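PDB 3GBV: putative LacI-family transcriptional regulator from Bacteroides fragilis, which probably binds a small effector molecule and, in response, regulates transcription through operator DNA, as LacI-family regulators do. Local coordinates for residues A[64-69]-A[84-89]; A[140-145]-A[160-165]; A[189-194]-A[215-220]. All coordinates share one frame; numbering follows the deposited sequence.

Contact 1 of 3, residues A[64-69]-A[84-89]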
loop_
_atom_site.group_PDB
_atom_site.type_symbol
_atom_site.label_atom_id
_atom_site.label_comp_id
_atom_site.label_asym_id
_atom_site.label_seq_id
_atom_site.Cartn_x
_atom_site.Cartn_y
_atom_site.Cartn_z
ATOM N N ALA A 64 37.807 5.325 1.747
ATOM C CA ALA A 64 37.777 5.761 3.134
ATOM C C ALA A 64 36.903 4.794 3.924
ATOM O O ALA A 64 37.232 4.435 5.052
ATOM C CB ALA A 64 37.226 7.180 3.237
ATOM N N VAL A 65 35.793 4.371 3.322
ATOM C CA VAL A 65 34.885 3.430 3.975
ATOM C C VAL A 65 35.585 2.102 4.205
ATOM O O VAL A 65 35.535 1.542 5.298
ATOM C CB VAL A 65 33.621 3.164 3.131
ATOM C CG1 VAL A 65 32.773 2.081 3.794
ATOM C CG2 VAL A 65 32.814 4.439 2.988
ATOM N N ILE A 66 36.231 1.596 3.164
ATOM C CA ILE A 66 36.949 0.335 3.266
ATOM C C ILE A 66 38.037 0.453 4.332
ATOM O O ILE A 66 38.266 -0.474 5.109
ATOM C CB ILE A 66 37.594 -0.046 1.912
ATOM C CG1 ILE A 66 36.500 -0.411 0.910
ATOM C CG2 ILE A 66 38.555 -1.208 2.090
ATOM C CD1 ILE A 66 37.002 -0.639 -0.495
ATOM N N GLU A 67 38.695 1.606 4.373
ATOM C CA GLU A 67 39.761 1.830 5.339
ATOM C C GLU A 67 39.276 2.045 6.771
ATOM O O GLU A 67 40.078 2.172 7.691
ATOM C CB GLU A 67 40.647 2.989 4.872
ATOM C CG GLU A 67 41.704 2.539 3.865
ATOM C CD GLU A 67 42.380 3.695 3.156
ATOM O OE1 GLU A 67 42.471 4.788 3.754
ATOM O OE2 GLU A 67 42.831 3.503 2.005
ATOM N N GLU A 68 37.961 2.075 6.959
ATOM C CA GLU A 68 37.395 2.228 8.295
ATOM C C GLU A 68 37.211 0.841 8.898
ATOM O O GLU A 68 36.865 0.707 10.069
ATOM C CB GLU A 68 36.056 2.966 8.237
ATOM C CG GLU A 68 36.204 4.478 8.211
ATOM C CD GLU A 68 34.992 5.192 7.634
ATOM O OE1 GLU A 68 34.377 6.007 8.355
ATOM O OE2 GLU A 68 34.657 4.947 6.453
ATOM N N GLN A 69 37.448 -0.188 8.087
ATOM C CA GLN A 69 37.328 -1.579 8.522
ATOM C C GLN A 69 35.956 -1.891 9.135
ATOM O O GLN A 69 35.868 -2.349 10.269
ATOM C CB GLN A 69 38.415 -1.895 9.559
ATOM C CG GLN A 69 39.791 -1.310 9.248
ATOM C CD GLN A 69 40.766 -1.472 10.407
ATOM O OE1 GLN A 69 41.179 -2.584 10.735
ATOM N NE2 GLN A 69 41.129 -0.360 11.036
ATOM N N LYS A 84 32.932 -1.607 -9.363
ATOM C CA LYS A 84 33.668 -2.872 -9.337
ATOM C C LYS A 84 34.814 -2.875 -8.317
ATOM O O LYS A 84 34.992 -3.835 -7.565
ATOM C CB LYS A 84 34.217 -3.193 -10.726
ATOM C CG LYS A 84 34.764 -4.595 -10.844
ATOM C CD LYS A 84 35.191 -4.907 -12.263
ATOM C CE LYS A 84 35.489 -6.389 -12.402
ATOM N NZ LYS A 84 36.429 -6.844 -11.337
ATOM N N GLY A 85 35.584 -1.794 -8.281
ATOM C CA GLY A 85 36.684 -1.733 -7.342
ATOM C C GLY A 85 36.219 -1.845 -5.900
ATOM O O GLY A 85 36.840 -2.541 -5.087
ATOM N N PHE A 86 35.117 -1.171 -5.586
ATOM C CA PHE A 86 34.579 -1.173 -4.231
ATOM C C PHE A 86 34.134 -2.567 -3.793
ATOM O O PHE A 86 34.605 -3.085 -2.783
ATOM C CB PHE A 86 33.414 -0.176 -4.131
ATOM C CG PHE A 86 32.912 0.041 -2.729
ATOM C CD1 PHE A 86 33.796 0.299 -1.686
ATOM C CD2 PHE A 86 31.549 -0.014 -2.453
ATOM C CE1 PHE A 86 33.323 0.498 -0.383
ATOM C CE2 PHE A 86 31.069 0.183 -1.165
ATOM C CZ PHE A 86 31.951 0.438 -0.127
ATOM N N THR A 87 33.245 -3.175 -4.569
ATOM C CA THR A 87 32.728 -4.502 -4.264
ATOM C C THR A 87 33.797 -5.597 -4.284
ATOM O O THR A 87 33.719 -6.546 -3.505
ATOM C CB THR A 87 31.584 -4.871 -5.231
ATOM O OG1 THR A 87 32.035 -4.727 -6.584
ATOM C CG2 THR A 87 30.371 -3.952 -4.998
ATOM N N ASP A 88 34.784 -5.486 -5.174
ATOM C CA ASP A 88 35.853 -6.488 -5.208
ATOM C C ASP A 88 36.644 -6.399 -3.907
ATOM O O ASP A 88 37.036 -7.413 -3.321
ATOM C CB ASP A 88 36.806 -6.261 -6.388
ATOM C CG ASP A 88 36.267 -6.816 -7.690
ATOM O OD1 ASP A 88 35.433 -7.745 -7.646
ATOM O OD2 ASP A 88 36.695 -6.335 -8.761
ATOM N N ALA A 89 36.861 -5.170 -3.453
ATOM C CA ALA A 89 37.603 -4.930 -2.225
ATOM C C ALA A 89 36.837 -5.435 -1.007
ATOM O O ALA A 89 37.439 -5.933 -0.060
ATOM C CB ALA A 89 37.903 -3.436 -2.080
#
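In the N-terminal Rossmann-like subdomain of the periplasmic-binding-protein fold, two successive helices of the beta-alpha-beta succession, 55-66 and 84-93, meet through Ile-66 and the pair Phe-86 and Ala-89. The meeting is wholly apolar. Ile-66 sends its longer branch across: CG1 reaches CE1 of Phe-86 at 3.5 Å, and CD1 lies 3.5 Å from Phe-86 CD1, so the methyl and methylene run past the ring's edge near its plane. The same CD1 presses on Ala-89 CB at 3.3 Å, tighter than ordinary van der Waals contact; the small methyl of alanine suits a place where the isoleucine comes so near. In Phe-86, chi1 (-172°) sets CG anti to the backbone N and carries the ring to the other helix, and chi2 turns its edge to Ile-66. Val-65 adds a looser touch, CG1 to Phe-86 CZ at 4.3 Å, at the same rim. Helix 55-66 finishes here, and a type I turn from Ile-66 to Gln-69 leads the chain toward strand 72-75. Ile-66 also packs on Leu-90 and Leu-93 farther along helix 84-93, while beneath both helices Val-65 rests on Ala-12 and Phe-86 on Leu-14 of strand 9-16.

Contact 2 of 3, residues A[140-145]-A[160-165]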
loop_
_atom_site.group_PDB
_atom_site.type_symbol
_atom_site.label_atom_id
_atom_site.label_comp_id
_atom_site.label_asym_id
_atom_site.label_seq_id
_atom_site.Cartn_x
_atom_site.Cartn_y
_atom_site.Cartn_z
ATOM N N ILE A 140 7.870 10.197 -21.192
ATOM C CA ILE A 140 8.662 9.783 -20.048
ATOM C C ILE A 140 9.563 10.967 -19.719
ATOM O O ILE A 140 10.232 11.498 -20.607
ATOM C CB ILE A 140 9.580 8.593 -20.383
ATOM C CG1 ILE A 140 8.747 7.360 -20.730
ATOM C CG2 ILE A 140 10.518 8.332 -19.209
ATOM C CD1 ILE A 140 9.558 6.222 -21.280
ATOM N N PHE A 141 9.577 11.378 -18.455
ATOM C CA PHE A 141 10.416 12.482 -18.014
ATOM C C PHE A 141 11.637 11.927 -17.286
ATOM O O PHE A 141 11.508 11.083 -16.386
ATOM C CB PHE A 141 9.645 13.393 -17.057
ATOM C CG PHE A 141 8.540 14.169 -17.708
ATOM C CD1 PHE A 141 8.824 15.293 -18.488
ATOM C CD2 PHE A 141 7.213 13.780 -17.547
ATOM C CE1 PHE A 141 7.798 16.020 -19.100
ATOM C CE2 PHE A 141 6.181 14.496 -18.153
ATOM C CZ PHE A 141 6.473 15.618 -18.931
ATOM N N ARG A 142 12.817 12.402 -17.672
ATOM C CA ARG A 142 14.051 11.972 -17.036
ATOM C C ARG A 142 14.871 13.177 -16.652
ATOM O O ARG A 142 14.605 14.299 -17.090
ATOM C CB ARG A 142 14.927 11.132 -17.969
ATOM C CG ARG A 142 14.307 9.892 -18.546
ATOM C CD ARG A 142 15.410 9.017 -19.127
ATOM N NE ARG A 142 14.892 8.010 -20.040
ATOM C CZ ARG A 142 14.753 8.198 -21.346
ATOM N NH1 ARG A 142 15.104 9.357 -21.892
ATOM N NH2 ARG A 142 14.247 7.238 -22.109
ATOM N N LYS A 143 15.875 12.926 -15.827
ATOM C CA LYS A 143 16.797 13.963 -15.426
ATOM C C LYS A 143 18.175 13.333 -15.300
ATOM O O LYS A 143 18.479 12.638 -14.326
ATOM C CB LYS A 143 16.391 14.619 -14.116
ATOM C CG LYS A 143 16.895 16.042 -14.097
ATOM C CD LYS A 143 16.776 16.737 -12.767
ATOM C CE LYS A 143 17.366 18.126 -12.911
ATOM N NZ LYS A 143 17.040 19.022 -11.780
ATOM N N ILE A 144 19.004 13.607 -16.299
ATOM C CA ILE A 144 20.339 13.043 -16.377
ATOM C C ILE A 144 21.489 13.944 -15.951
ATOM O O ILE A 144 21.401 15.172 -16.001
ATOM C CB ILE A 144 20.615 12.564 -17.806
ATOM C CG1 ILE A 144 20.629 13.761 -18.758
ATOM C CG2 ILE A 144 19.527 11.593 -18.243
ATOM C CD1 ILE A 144 20.956 13.404 -20.182
ATOM N N HIS A 145 22.567 13.301 -15.514
ATOM C CA HIS A 145 23.784 13.988 -15.101
ATOM C C HIS A 145 24.877 13.402 -15.979
ATOM O O HIS A 145 24.919 12.190 -16.189
ATOM C CB HIS A 145 24.135 13.704 -13.632
ATOM C CG HIS A 145 23.050 14.054 -12.659
ATOM N ND1 HIS A 145 23.314 14.568 -11.407
ATOM C CD2 HIS A 145 21.703 13.931 -12.740
ATOM C CE1 HIS A 145 22.177 14.746 -10.757
ATOM N NE2 HIS A 145 21.183 14.368 -11.543
ATOM N N GLY A 160 10.349 -2.355 -18.278
ATOM C CA GLY A 160 9.098 -3.034 -17.982
ATOM C C GLY A 160 7.935 -2.200 -18.481
ATOM O O GLY A 160 6.893 -2.716 -18.899
ATOM N N PHE A 161 8.127 -0.888 -18.429
ATOM C CA PHE A 161 7.119 0.056 -18.879
ATOM C C PHE A 161 6.888 -0.119 -20.389
ATOM O O PHE A 161 5.754 -0.257 -20.854
ATOM C CB PHE A 161 7.600 1.475 -18.587
ATOM C CG PHE A 161 6.651 2.543 -19.044
ATOM C CD1 PHE A 161 5.582 2.925 -18.241
ATOM C CD2 PHE A 161 6.816 3.166 -20.275
ATOM C CE1 PHE A 161 4.690 3.909 -18.647
ATOM C CE2 PHE A 161 5.923 4.159 -20.694
ATOM C CZ PHE A 161 4.860 4.528 -19.874
ATOM N N ARG A 162 7.979 -0.123 -21.149
ATOM C CA ARG A 162 7.885 -0.266 -22.590
ATOM C C ARG A 162 7.320 -1.626 -22.990
ATOM O O ARG A 162 6.644 -1.742 -24.015
ATOM C CB ARG A 162 9.259 -0.051 -23.233
ATOM C CG ARG A 162 9.827 1.367 -23.070
ATOM C CD ARG A 162 11.271 1.448 -23.579
ATOM N NE ARG A 162 11.896 2.743 -23.304
ATOM C CZ ARG A 162 11.616 3.885 -23.935
ATOM N NH1 ARG A 162 10.713 3.928 -24.906
ATOM N NH2 ARG A 162 12.228 4.997 -23.570
ATOM N N GLN A 163 7.582 -2.657 -22.189
ATOM C CA GLN A 163 7.064 -3.978 -22.516
ATOM C C GLN A 163 5.542 -3.951 -22.466
ATOM O O GLN A 163 4.871 -4.437 -23.379
ATOM C CB GLN A 163 7.580 -5.037 -21.544
ATOM C CG GLN A 163 7.324 -6.459 -22.027
ATOM C CD GLN A 163 7.780 -7.517 -21.038
ATOM O OE1 GLN A 163 8.891 -7.445 -20.490
ATOM N NE2 GLN A 163 6.928 -8.516 -20.808
ATOM N N TYR A 164 5.002 -3.386 -21.389
ATOM C CA TYR A 164 3.556 -3.292 -21.236
ATOM C C TYR A 164 2.967 -2.490 -22.397
ATOM O O TYR A 164 1.947 -2.870 -22.978
ATOM C CB TYR A 164 3.186 -2.594 -19.923
ATOM C CG TYR A 164 1.690 -2.531 -19.686
ATOM C CD1 TYR A 164 1.049 -3.474 -18.870
ATOM C CD2 TYR A 164 0.907 -1.550 -20.305
ATOM C CE1 TYR A 164 -0.334 -3.439 -18.678
ATOM C CE2 TYR A 164 -0.471 -1.512 -20.128
ATOM C CZ TYR A 164 -1.082 -2.460 -19.310
ATOM O OH TYR A 164 -2.436 -2.442 -19.132
HETATM N N MSE A 165 3.603 -1.370 -22.717
HETATM C CA MSE A 165 3.132 -0.520 -23.803
HETATM C C MSE A 165 3.152 -1.283 -25.130
HETATM O O MSE A 165 2.283 -1.098 -25.977
HETATM C CB MSE A 165 4.006 0.727 -23.923
HETATM C CG MSE A 165 4.034 1.601 -22.687
HETATM SE SE MSE A 165 2.243 2.405 -22.461
HETATM C CE MSE A 165 2.207 3.740 -23.932
#
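Arg-162 on helix 152-168 reaches over to Ile-140 and Arg-142 on strand 137-144. From CB its chain turns beside its own backbone N (chi1 -65°), then runs extended through CG and CD to NE, a long aliphatic stem that spans much of the distance between helix and strand, a reach that arginine provides. At the end of the stem CZ lies 4.1 Å from Ile-140 CD1. NH2 is nearer, 3.7 Å from the same methyl, which sits over one face of the guanidinium toward its rim; the weakly hydrated flat face of the cation can take a methyl group against it. The edge of the group has another use. Arg-162 NH2 and Arg-142 NH2 stand 3.4 Å apart, near each other's planes, which are turned by 34°. The close approach is probably made possible by the carboxylates: both NH2 atoms make salt bridges to Glu-158 OE2 and to Glu-176 OE2. Deeper in, Ile-140 CD1 also meets Phe-161 CE2 at 4.2 Å, obliquely to the ring, and Phe-161 continues the apolar layer onto Ala-125 and Leu-128 of helix 117-131. Branched and compact, Ile-140 fits the strand's helix-facing surface, where it also packs on Ile-174 of the adjoining strand 173-180. The axes of the short segments 140-144 and 160-165 come within 12.9 Å of each other and run nearly antiparallel, at 167°. This is the strand-to-helix half of a beta-alpha-beta crossover, 137-144 through 152-168 to 173-180, the repeating unit of the Rossmann-like C-terminal subdomain in periplasmic-binding-protein folds.

Contact 3 of 3, residues A[189-194]-A[215-220]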
loop_
_atom_site.group_PDB
_atom_site.type_symbol
_atom_site.label_atom_id
_atom_site.label_comp_id
_atom_site.label_asym_id
_atom_site.label_seq_id
_atom_site.Cartn_x
_atom_site.Cartn_y
_atom_site.Cartn_z
ATOM N N ARG A 189 12.962 25.691 -18.869
ATOM C CA ARG A 189 13.113 26.030 -20.284
ATOM C C ARG A 189 12.960 24.765 -21.137
ATOM O O ARG A 189 12.396 24.810 -22.231
ATOM C CB ARG A 189 14.463 26.708 -20.543
ATOM C CG ARG A 189 14.464 27.584 -21.798
ATOM C CD ARG A 189 15.703 28.474 -21.878
ATOM N NE ARG A 189 16.908 27.718 -22.211
ATOM C CZ ARG A 189 18.144 28.211 -22.158
ATOM N NH1 ARG A 189 18.344 29.468 -21.777
ATOM N NH2 ARG A 189 19.179 27.446 -22.488
HETATM N N MSE A 190 13.455 23.634 -20.640
HETATM C CA MSE A 190 13.305 22.370 -21.368
HETATM C C MSE A 190 11.807 22.082 -21.511
HETATM O O MSE A 190 11.337 21.702 -22.582
HETATM C CB MSE A 190 13.939 21.207 -20.594
HETATM C CG MSE A 190 15.463 21.273 -20.411
HETATM SE SE MSE A 190 16.450 20.760 -22.062
HETATM C CE MSE A 190 15.414 19.197 -22.688
ATOM N N LEU A 191 11.067 22.257 -20.417
ATOM C CA LEU A 191 9.630 22.004 -20.424
ATOM C C LEU A 191 8.881 22.919 -21.394
ATOM O O LEU A 191 8.023 22.454 -22.142
ATOM C CB LEU A 191 9.039 22.146 -19.015
ATOM C CG LEU A 191 9.125 21.005 -17.982
ATOM C CD1 LEU A 191 8.708 19.692 -18.627
ATOM C CD2 LEU A 191 10.514 20.889 -17.426
ATOM N N ASP A 192 9.201 24.212 -21.391
ATOM C CA ASP A 192 8.532 25.146 -22.300
ATOM C C ASP A 192 8.657 24.686 -23.747
ATOM O O ASP A 192 7.668 24.632 -24.474
ATOM C CB ASP A 192 9.102 26.564 -22.180
ATOM C CG ASP A 192 8.765 27.222 -20.855
ATOM O OD1 ASP A 192 7.640 27.015 -20.355
ATOM O OD2 ASP A 192 9.620 27.961 -20.321
ATOM N N ASP A 193 9.874 24.355 -24.167
ATOM C CA ASP A 193 10.079 23.905 -25.535
ATOM C C ASP A 193 9.291 22.630 -25.812
ATOM O O ASP A 193 8.619 22.527 -26.833
ATOM C CB ASP A 193 11.572 23.678 -25.819
ATOM C CG ASP A 193 12.373 24.984 -25.844
ATOM O OD1 ASP A 193 11.892 25.965 -26.452
ATOM O OD2 ASP A 193 13.483 25.033 -25.269
ATOM N N PHE A 194 9.353 21.670 -24.891
ATOM C CA PHE A 194 8.638 20.408 -25.068
ATOM C C PHE A 194 7.135 20.599 -25.228
ATOM O O PHE A 194 6.540 20.109 -26.185
ATOM C CB PHE A 194 8.894 19.462 -23.884
ATOM C CG PHE A 194 8.062 18.206 -23.930
ATOM C CD1 PHE A 194 8.417 17.154 -24.767
ATOM C CD2 PHE A 194 6.887 18.104 -23.187
ATOM C CE1 PHE A 194 7.610 16.020 -24.870
ATOM C CE2 PHE A 194 6.072 16.975 -23.283
ATOM C CZ PHE A 194 6.432 15.931 -24.127
ATOM N N GLY A 215 5.732 18.549 -11.660
ATOM C CA GLY A 215 4.487 18.939 -11.032
ATOM C C GLY A 215 4.430 20.412 -10.665
ATOM O O GLY A 215 3.423 21.079 -10.910
ATOM N N GLU A 216 5.502 20.917 -10.063
ATOM C CA GLU A 216 5.562 22.315 -9.665
ATOM C C GLU A 216 5.651 23.201 -10.896
ATOM O O GLU A 216 5.223 24.354 -10.865
ATOM C CB GLU A 216 6.753 22.550 -8.737
ATOM C CG GLU A 216 6.647 21.779 -7.430
ATOM C CD GLU A 216 7.862 21.946 -6.544
ATOM O OE1 GLU A 216 7.857 21.389 -5.424
ATOM O OE2 GLU A 216 8.820 22.631 -6.964
ATOM N N TYR A 217 6.200 22.667 -11.981
ATOM C CA TYR A 217 6.282 23.438 -13.216
ATOM C C TYR A 217 4.859 23.701 -13.706
ATOM O O TYR A 217 4.516 24.828 -14.069
ATOM C CB TYR A 217 7.044 22.672 -14.296
ATOM C CG TYR A 217 6.876 23.270 -15.676
ATOM C CD1 TYR A 217 7.597 24.405 -16.065
ATOM C CD2 TYR A 217 5.976 22.719 -16.585
ATOM C CE1 TYR A 217 7.420 24.976 -17.329
ATOM C CE2 TYR A 217 5.790 23.281 -17.845
ATOM C CZ TYR A 217 6.516 24.409 -18.209
ATOM O OH TYR A 217 6.328 24.970 -19.448
ATOM N N LEU A 218 4.042 22.647 -13.710
ATOM C CA LEU A 218 2.652 22.730 -14.148
ATOM C C LEU A 218 1.823 23.628 -13.230
ATOM O O LEU A 218 0.884 24.287 -13.678
ATOM C CB LEU A 218 2.020 21.331 -14.187
ATOM C CG LEU A 218 2.540 20.311 -15.210
ATOM C CD1 LEU A 218 1.884 18.955 -14.957
ATOM C CD2 LEU A 218 2.249 20.791 -16.621
ATOM N N GLN A 219 2.181 23.649 -11.951
ATOM C CA GLN A 219 1.473 24.446 -10.963
ATOM C C GLN A 219 1.745 25.922 -11.184
ATOM O O GLN A 219 0.824 26.737 -11.194
ATOM C CB GLN A 219 1.927 24.057 -9.556
ATOM C CG GLN A 219 1.111 24.670 -8.429
ATOM C CD GLN A 219 -0.266 24.038 -8.279
ATOM O OE1 GLN A 219 -1.038 24.414 -7.397
ATOM N NE2 GLN A 219 -0.578 23.072 -9.141
ATOM N N GLN A 220 3.017 26.259 -11.372
ATOM C CA GLN A 220 3.421 27.644 -11.574
ATOM C C GLN A 220 2.964 28.173 -12.933
ATOM O O GLN A 220 2.939 29.377 -13.163
ATOM C CB GLN A 220 4.940 27.773 -11.451
ATOM C CG GLN A 220 5.387 29.113 -10.881
ATOM C CD GLN A 220 6.661 29.644 -11.520
ATOM O OE1 GLN A 220 7.736 29.046 -11.399
ATOM N NE2 GLN A 220 6.544 30.776 -12.210
#
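Leu-191 and Tyr-217 join helices 187-197 and 212-220, which pack side by side on one face of the C-terminal Rossmann-like sheet. Their inner half is tight. Leu-191 CB stands over the centre of the tyrosine ring, 3.5 Å from its centroid and only 14° off the ring normal, a well-formed CH-pi contact. Leu-191 CG follows along the same face, 3.8 Å from Tyr-217 CD2, so the leucine lies on the ring over much of its breadth. Tyrosine serves here because its flat ring spans the space between the helices; with CG anti to the backbone N (chi1 166°) the ring stands out from its helix and reaches Leu-191. Leucine is a natural choice opposite it, being apolar and able to pack on the ring and on the sheet: Leu-177 and Leu-179 of strand 173-180 and Phe-141 of strand 137-144. Toward the solvent the contact thins to a single polar link. Asp-192, partly exposed, accepts the one hydrogen bond between the two segments. Its other carboxylate oxygen, OD2, is salt-bridged to Arg-221, just past the second helix, which probably helps keep the acid ionised and a strong acceptor. Thus the phenol has an apolar partner for its face and a charged one for its hydroxyl. Tyr-217 OH donates to Asp-192 OD1 over 2.6 Å; the oxygen lies near the plane of the ring, while the hydroxyl stands 37° out of the carboxylate plane.

Overall arrangement
Contact 1 belongs to the N-terminal subdomain, with its centre 41 Å from that of contact 3 and on the opposite side of the chain's centre. Contacts 2 and 3 share the C-terminal sheet and serve its two faces: strand 137-144 gives Ile-140 to the helix in contact 2, and Phe-141 to the far face, where its CE1 touches Leu-191 CD1 of contact 3 at 3.8 Å. All three are partly buried, with contact 2 nearest the chain's centre. Contacts 1 and 3 each pack two neighbouring helices on a sheet, contact 1 by hydrocarbon alone and contact 3 with an added hydrogen bond at its solvent side, whereas contact 2 lays a helix on a strand and sets an apolar layer beside two arginines that share carboxylates.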